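Local coordinates for alpha-L-rhamnosidase (Klebsiella oxytoca, PDB 4XHC), which probably hydrolyses terminal alpha-L-rhamnose residues from rhamnosides, as a two-domain GH78 glycosidase that binds rhamnose in its pocket, at residues L107-Q112 with A163-P168; H123-F128 with Q153-L158. All coordinates share one frame; numbering follows the deposited sequence.

Interaction 1: residues L107-Q112 with A163-P168; sequences LHFLCQ and AEIDLP
A163 starts the pairing with C111: its N gives a hydrogen bond to C111 O (2.9 Å) and its O takes one from C111 N, which marks a hydrogen-bonded antiparallel pair. The short strand axes, 173° apart, confirm the direction. Next, E164 sits in a non-hydrogen-bonded pair with L110 and works through its side chain. Its CG packs alongside L110 CD2, and the chain then bends at chi2 (149°) to bring OE2 to H108 NE2, 3.1 Å away. OE2 lies close to the imidazole plane, and the N-H meets it on its anti side, somewhat out of the carboxylate plane. I165 N donates to F109 O at 2.9 Å and I165 O accepts from F109 N, while I165 CB lies over one face of the F109 ring, 3.9 Å from the centroid. D166 comes alongside H108 with carboxylate and imidazole planes nearly parallel, 5° apart; OD1 approaches the carbon CD2 at 3.1 Å, without a hydrogen bond. At L167 the backbone N still bonds L107 O, CD1 touches L107 CD2 at 3.9 Å, and a water links L167 O to L107 N. ND1 of H108 is hydrogen-bonded to E195 OE2, on strand 187-200. With carboxylates at both ring nitrogens and D166 nearby, the imidazole is probably held in its rotation, and its protonated form would probably be favoured.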
loop_
_atom_site.group_PDB
_atom_site.type_symbol
_atom_site.label_atom_id
_atom_site.label_comp_id
_atom_site.label_asym_id
_atom_site.label_seq_id
_atom_site.Cartn_x
_atom_site.Cartn_y
_atom_site.Cartn_z
ATOM N N LEU A 107 -10.865 -9.126 -1.043
ATOM C CA LEU A 107 -9.880 -10.193 -1.281
ATOM C C LEU A 107 -9.307 -10.798 0.022
ATOM O O LEU A 107 -8.957 -10.072 0.955
ATOM C CB LEU A 107 -8.737 -9.656 -2.139
ATOM C CG LEU A 107 -7.769 -10.691 -2.719
ATOM C CD1 LEU A 107 -8.424 -11.533 -3.800
ATOM C CD2 LEU A 107 -6.533 -10.005 -3.285
ATOM N N HIS A 108 -9.226 -12.130 0.065
ATOM C CA HIS A 108 -8.646 -12.875 1.188
ATOM C C HIS A 108 -7.634 -13.844 0.609
ATOM O O HIS A 108 -7.937 -14.509 -0.373
ATOM C CB HIS A 108 -9.755 -13.640 1.937
ATOM C CG HIS A 108 -9.261 -14.572 3.010
ATOM N ND1 HIS A 108 -9.597 -15.909 3.045
ATOM C CD2 HIS A 108 -8.493 -14.356 4.103
ATOM C CE1 HIS A 108 -9.045 -16.479 4.100
ATOM N NE2 HIS A 108 -8.370 -15.557 4.761
ATOM N N PHE A 109 -6.434 -13.915 1.181
ATOM C CA PHE A 109 -5.473 -14.970 0.811
ATOM C C PHE A 109 -4.523 -15.348 1.946
ATOM O O PHE A 109 -4.318 -14.580 2.877
ATOM C CB PHE A 109 -4.679 -14.592 -0.448
ATOM C CG PHE A 109 -3.771 -13.410 -0.270
ATOM C CD1 PHE A 109 -2.536 -13.553 0.345
ATOM C CD2 PHE A 109 -4.147 -12.159 -0.729
ATOM C CE1 PHE A 109 -1.699 -12.466 0.518
ATOM C CE2 PHE A 109 -3.319 -11.068 -0.561
ATOM C CZ PHE A 109 -2.093 -11.217 0.064
ATOM N N LEU A 110 -3.975 -16.554 1.867
ATOM C CA LEU A 110 -2.959 -17.017 2.802
ATOM C C LEU A 110 -1.687 -17.255 2.025
ATOM O O LEU A 110 -1.733 -17.738 0.900
ATOM C CB LEU A 110 -3.361 -18.341 3.471
ATOM C CG LEU A 110 -4.658 -18.479 4.274
ATOM C CD1 LEU A 110 -4.611 -19.786 5.060
ATOM C CD2 LEU A 110 -4.881 -17.309 5.216
ATOM N N CYS A 111 -0.547 -16.948 2.633
ATOM C CA CYS A 111 0.734 -17.287 2.032
ATOM C C CYS A 111 1.802 -17.546 3.088
ATOM O O CYS A 111 1.662 -17.129 4.232
ATOM C CB CYS A 111 1.183 -16.193 1.049
ATOM S SG CYS A 111 1.552 -14.583 1.780
ATOM N N GLN A 112 2.866 -18.230 2.672
ATOM C CA GLN A 112 3.892 -18.727 3.581
ATOM C C GLN A 112 5.263 -18.845 2.925
ATOM O O GLN A 112 5.394 -18.824 1.707
ATOM C CB GLN A 112 3.481 -20.102 4.112
ATOM C CG GLN A 112 3.283 -21.140 3.023
ATOM C CD GLN A 112 2.749 -22.445 3.559
ATOM O OE1 GLN A 112 1.791 -22.469 4.321
ATOM N NE2 GLN A 112 3.367 -23.544 3.156
ATOM N N ALA A 163 1.258 -15.663 6.664
ATOM C CA ALA A 163 0.413 -14.475 6.722
ATOM C C ALA A 163 -0.995 -14.793 6.286
ATOM O O ALA A 163 -1.194 -15.554 5.341
ATOM C CB ALA A 163 0.977 -13.399 5.812
ATOM N N GLU A 164 -1.966 -14.201 6.977
ATOM C CA GLU A 164 -3.375 -14.270 6.588
ATOM C C GLU A 164 -3.824 -12.855 6.285
ATOM O O GLU A 164 -3.824 -12.021 7.171
ATOM C CB GLU A 164 -4.214 -14.873 7.722
ATOM C CG GLU A 164 -5.723 -14.867 7.470
ATOM C CD GLU A 164 -6.471 -16.034 8.124
ATOM O OE1 GLU A 164 -5.946 -16.663 9.069
ATOM O OE2 GLU A 164 -7.602 -16.326 7.678
ATOM N N ILE A 165 -4.190 -12.583 5.037
ATOM C CA ILE A 165 -4.486 -11.216 4.596
ATOM C C ILE A 165 -5.933 -11.021 4.134
ATOM O O ILE A 165 -6.414 -11.738 3.263
ATOM C CB ILE A 165 -3.540 -10.798 3.450
ATOM C CG1 ILE A 165 -2.084 -10.765 3.940
ATOM C CG2 ILE A 165 -3.948 -9.444 2.875
ATOM C CD1 ILE A 165 -1.837 -9.858 5.140
ATOM N N ASP A 166 -6.611 -10.042 4.732
ATOM C CA ASP A 166 -7.946 -9.617 4.310
ATOM C C ASP A 166 -7.859 -8.137 3.977
ATOM O O ASP A 166 -7.800 -7.303 4.871
ATOM C CB ASP A 166 -8.970 -9.817 5.431
ATOM C CG ASP A 166 -9.339 -11.280 5.653
ATOM O OD1 ASP A 166 -10.139 -11.826 4.864
ATOM O OD2 ASP A 166 -8.855 -11.882 6.639
ATOM N N LEU A 167 -7.835 -7.805 2.692
ATOM C CA LEU A 167 -7.701 -6.409 2.267
ATOM C C LEU A 167 -8.962 -5.604 2.579
ATOM O O LEU A 167 -10.069 -6.078 2.338
ATOM C CB LEU A 167 -7.381 -6.330 0.773
ATOM C CG LEU A 167 -6.004 -6.863 0.376
ATOM C CD1 LEU A 167 -5.820 -6.823 -1.132
ATOM C CD2 LEU A 167 -4.905 -6.065 1.056
ATOM N N PRO A 168 -8.798 -4.375 3.107
ATOM C CA PRO A 168 -9.962 -3.594 3.560
ATOM C C PRO A 168 -10.773 -2.901 2.442
ATOM O O PRO A 168 -11.969 -2.671 2.627
ATOM C CB PRO A 168 -9.342 -2.560 4.507
ATOM C CG PRO A 168 -7.938 -2.388 4.015
ATOM C CD PRO A 168 -7.532 -3.635 3.279
HETATM O O HOH W 1 -10.249 -6.573 -0.565
#

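Interaction 2: residues H123-F128 with Q153-L158; sequences HLQLTF and QQDLWL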
loop_
_atom_site.group_PDB
_atom_site.type_symbol
_atom_site.label_atom_id
_atom_site.label_comp_id
_atom_site.label_asym_id
_atom_site.label_seq_id
_atom_site.Cartn_x
_atom_site.Cartn_y
_atom_site.Cartn_z
ATOM N N HIS A 123 7.563 -8.105 -0.465
ATOM C CA HIS A 123 6.914 -6.972 -1.107
ATOM C C HIS A 123 6.138 -7.450 -2.331
ATOM O O HIS A 123 6.717 -7.941 -3.288
ATOM C CB HIS A 123 7.971 -5.922 -1.473
ATOM C CG HIS A 123 7.452 -4.769 -2.275
ATOM N ND1 HIS A 123 8.281 -3.952 -3.014
ATOM C CD2 HIS A 123 6.198 -4.297 -2.459
ATOM C CE1 HIS A 123 7.561 -3.026 -3.620
ATOM N NE2 HIS A 123 6.293 -3.211 -3.298
ATOM N N LEU A 124 4.817 -7.307 -2.282
ATOM C CA LEU A 124 3.948 -7.721 -3.371
ATOM C C LEU A 124 3.274 -6.522 -3.985
ATOM O O LEU A 124 3.146 -5.488 -3.350
ATOM C CB LEU A 124 2.837 -8.634 -2.861
ATOM C CG LEU A 124 3.228 -9.913 -2.149
ATOM C CD1 LEU A 124 1.986 -10.539 -1.541
ATOM C CD2 LEU A 124 3.908 -10.875 -3.106
ATOM N N GLN A 125 2.809 -6.703 -5.214
ATOM C CA GLN A 125 1.979 -5.728 -5.897
ATOM C C GLN A 125 0.794 -6.440 -6.522
ATOM O O GLN A 125 0.979 -7.398 -7.276
ATOM C CB GLN A 125 2.784 -5.043 -6.994
ATOM C CG GLN A 125 1.953 -4.335 -8.058
ATOM C CD GLN A 125 2.547 -3.024 -8.447
ATOM O OE1 GLN A 125 3.058 -2.850 -9.561
ATOM N NE2 GLN A 125 2.508 -2.087 -7.518
ATOM N N LEU A 126 -0.411 -5.952 -6.220
ATOM C CA LEU A 126 -1.645 -6.512 -6.757
ATOM C C LEU A 126 -2.309 -5.536 -7.708
ATOM O O LEU A 126 -2.316 -4.335 -7.462
ATOM C CB LEU A 126 -2.612 -6.836 -5.625
ATOM C CG LEU A 126 -2.077 -7.670 -4.463
ATOM C CD1 LEU A 126 -3.219 -8.012 -3.534
ATOM C CD2 LEU A 126 -1.408 -8.945 -4.946
ATOM N N THR A 127 -2.859 -6.054 -8.801
ATOM C CA THR A 127 -3.575 -5.234 -9.786
ATOM C C THR A 127 -4.874 -5.931 -10.163
ATOM O O THR A 127 -4.886 -7.136 -10.417
ATOM C CB THR A 127 -2.717 -5.000 -11.031
ATOM O OG1 THR A 127 -1.412 -4.609 -10.626
ATOM C CG2 THR A 127 -3.285 -3.908 -11.890
ATOM N N PHE A 128 -5.964 -5.173 -10.176
ATOM C CA PHE A 128 -7.295 -5.723 -10.378
ATOM C C PHE A 128 -7.914 -5.173 -11.651
ATOM O O PHE A 128 -7.853 -3.966 -11.898
ATOM C CB PHE A 128 -8.195 -5.307 -9.230
ATOM C CG PHE A 128 -7.728 -5.761 -7.881
ATOM C CD1 PHE A 128 -6.789 -5.020 -7.173
ATOM C CD2 PHE A 128 -8.266 -6.899 -7.293
ATOM C CE1 PHE A 128 -6.381 -5.420 -5.909
ATOM C CE2 PHE A 128 -7.850 -7.308 -6.040
ATOM C CZ PHE A 128 -6.912 -6.566 -5.342
ATOM N N GLN A 153 -5.392 -1.181 -7.423
ATOM C CA GLN A 153 -3.978 -1.450 -7.291
ATOM C C GLN A 153 -3.606 -1.384 -5.815
ATOM O O GLN A 153 -4.153 -0.564 -5.087
ATOM C CB GLN A 153 -3.260 -0.352 -8.049
ATOM C CG GLN A 153 -1.784 -0.562 -8.251
ATOM C CD GLN A 153 -1.168 0.587 -9.011
ATOM O OE1 GLN A 153 -1.569 1.743 -8.848
ATOM N NE2 GLN A 153 -0.208 0.276 -9.864
ATOM N N GLN A 154 -2.681 -2.221 -5.359
ATOM C CA GLN A 154 -2.304 -2.223 -3.944
ATOM C C GLN A 154 -0.952 -2.870 -3.723
ATOM O O GLN A 154 -0.746 -4.003 -4.131
ATOM C CB GLN A 154 -3.362 -2.970 -3.120
ATOM C CG GLN A 154 -3.148 -2.971 -1.604
ATOM C CD GLN A 154 -3.203 -1.579 -0.995
ATOM O OE1 GLN A 154 -4.281 -1.011 -0.802
ATOM N NE2 GLN A 154 -2.040 -1.019 -0.694
ATOM N N ASP A 155 -0.046 -2.157 -3.052
ATOM C CA ASP A 155 1.237 -2.730 -2.633
ATOM C C ASP A 155 1.148 -3.209 -1.193
ATOM O O ASP A 155 0.470 -2.609 -0.377
ATOM C CB ASP A 155 2.426 -1.763 -2.829
ATOM C CG ASP A 155 2.788 -1.565 -4.313
ATOM O OD1 ASP A 155 1.850 -1.223 -5.077
ATOM O OD2 ASP A 155 3.979 -1.760 -4.713
ATOM N N LEU A 156 1.830 -4.308 -0.902
ATOM C CA LEU A 156 1.845 -4.910 0.424
ATOM C C LEU A 156 3.253 -5.251 0.842
ATOM O O LEU A 156 4.038 -5.738 0.037
ATOM C CB LEU A 156 1.057 -6.215 0.420
ATOM C CG LEU A 156 -0.434 -6.084 0.165
ATOM C CD1 LEU A 156 -1.035 -7.437 -0.186
ATOM C CD2 LEU A 156 -1.099 -5.480 1.398
ATOM N N TRP A 157 3.560 -5.004 2.111
ATOM C CA TRP A 157 4.802 -5.462 2.712
ATOM C C TRP A 157 4.459 -6.381 3.876
ATOM O O TRP A 157 3.967 -5.929 4.900
ATOM C CB TRP A 157 5.651 -4.277 3.199
ATOM C CG TRP A 157 6.309 -3.490 2.087
ATOM C CD1 TRP A 157 7.597 -3.619 1.626
ATOM C CD2 TRP A 157 5.703 -2.473 1.293
ATOM N NE1 TRP A 157 7.820 -2.740 0.595
ATOM C CE2 TRP A 157 6.671 -2.029 0.369
ATOM C CE3 TRP A 157 4.428 -1.892 1.275
ATOM C CZ2 TRP A 157 6.410 -1.035 -0.560
ATOM C CZ3 TRP A 157 4.169 -0.902 0.352
ATOM C CH2 TRP A 157 5.160 -0.479 -0.554
ATOM N N LEU A 158 4.731 -7.668 3.719
ATOM C CA LEU A 158 4.491 -8.639 4.780
ATOM C C LEU A 158 5.762 -8.821 5.606
ATOM O O LEU A 158 6.722 -9.423 5.130
ATOM C CB LEU A 158 4.075 -9.973 4.173
ATOM C CG LEU A 158 2.987 -9.851 3.113
ATOM C CD1 LEU A 158 2.674 -11.193 2.475
ATOM C CD2 LEU A 158 1.748 -9.246 3.739
#
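H123 and W157 lie side by side and point the same way, their rings forming an offset stack: the imidazole and the five-membered ring of the indole are 14° from parallel, with centroids 4.3 Å apart. The overlap runs on to the six-membered ring, where W157 CZ2 comes within 3.5 Å of H123 NE2. With CG of H123 anti to the backbone N (chi1 174°), the imidazole stands off the sheet, leaning over D155, and NE2 donates to D155 OD2 at 3.1 Å. This bond is nearly straight (166° at the hydrogen), lies close to the ring plane and uses the anti lone pair of OD2. The other carboxylate oxygen, OD1, receives Q125 NE2 at 2.7 Å on its syn side. Here the amide stands almost perpendicular to the carboxylate, and the bond is bent; the two donors, one to each oxygen, hold the carboxylate. The other face of the sheet is mainly leucine, though it also carries Q154: L126 CD1 meets L156 CD1 at 4.0 Å, and L124 CD1 meets L158 CD1 at 4.1 Å. Reciprocal backbone bonds join L124 with L156 and L126 with Q154. The second subunit packs its R169 on W157 and its S149 on H123. This is a regular antiparallel pair: 153-158 is the outermost strand, within this chain, of a six-stranded sheet of the GH78 N-terminal domain, and 122-129 continues to 175-182.

Interactions 1 and 2 are antiparallel strand pairs in two different sheets of the N-terminal domain, their centres about 11 Å apart. The sheets meet through apolar side chains: C111 SG lies 3.6 Å from L158 CD1, and L167 CD1 lies 3.7 Å from L126 CD1. Most buried residues of both contacts lie in this facing layer, W157 being an exception; most polar side chains, Q154 apart, occupy the opposite faces. Both contacts have a histidine–carboxylate bond there. Interaction 1 adds further carboxylates, without any contact from the second subunit; interaction 2 adds the H123–W157 stack and the Q125 amide, and lies against that subunit. Strands 163-166 and 153-158 are each outermost in their sheets within the chain.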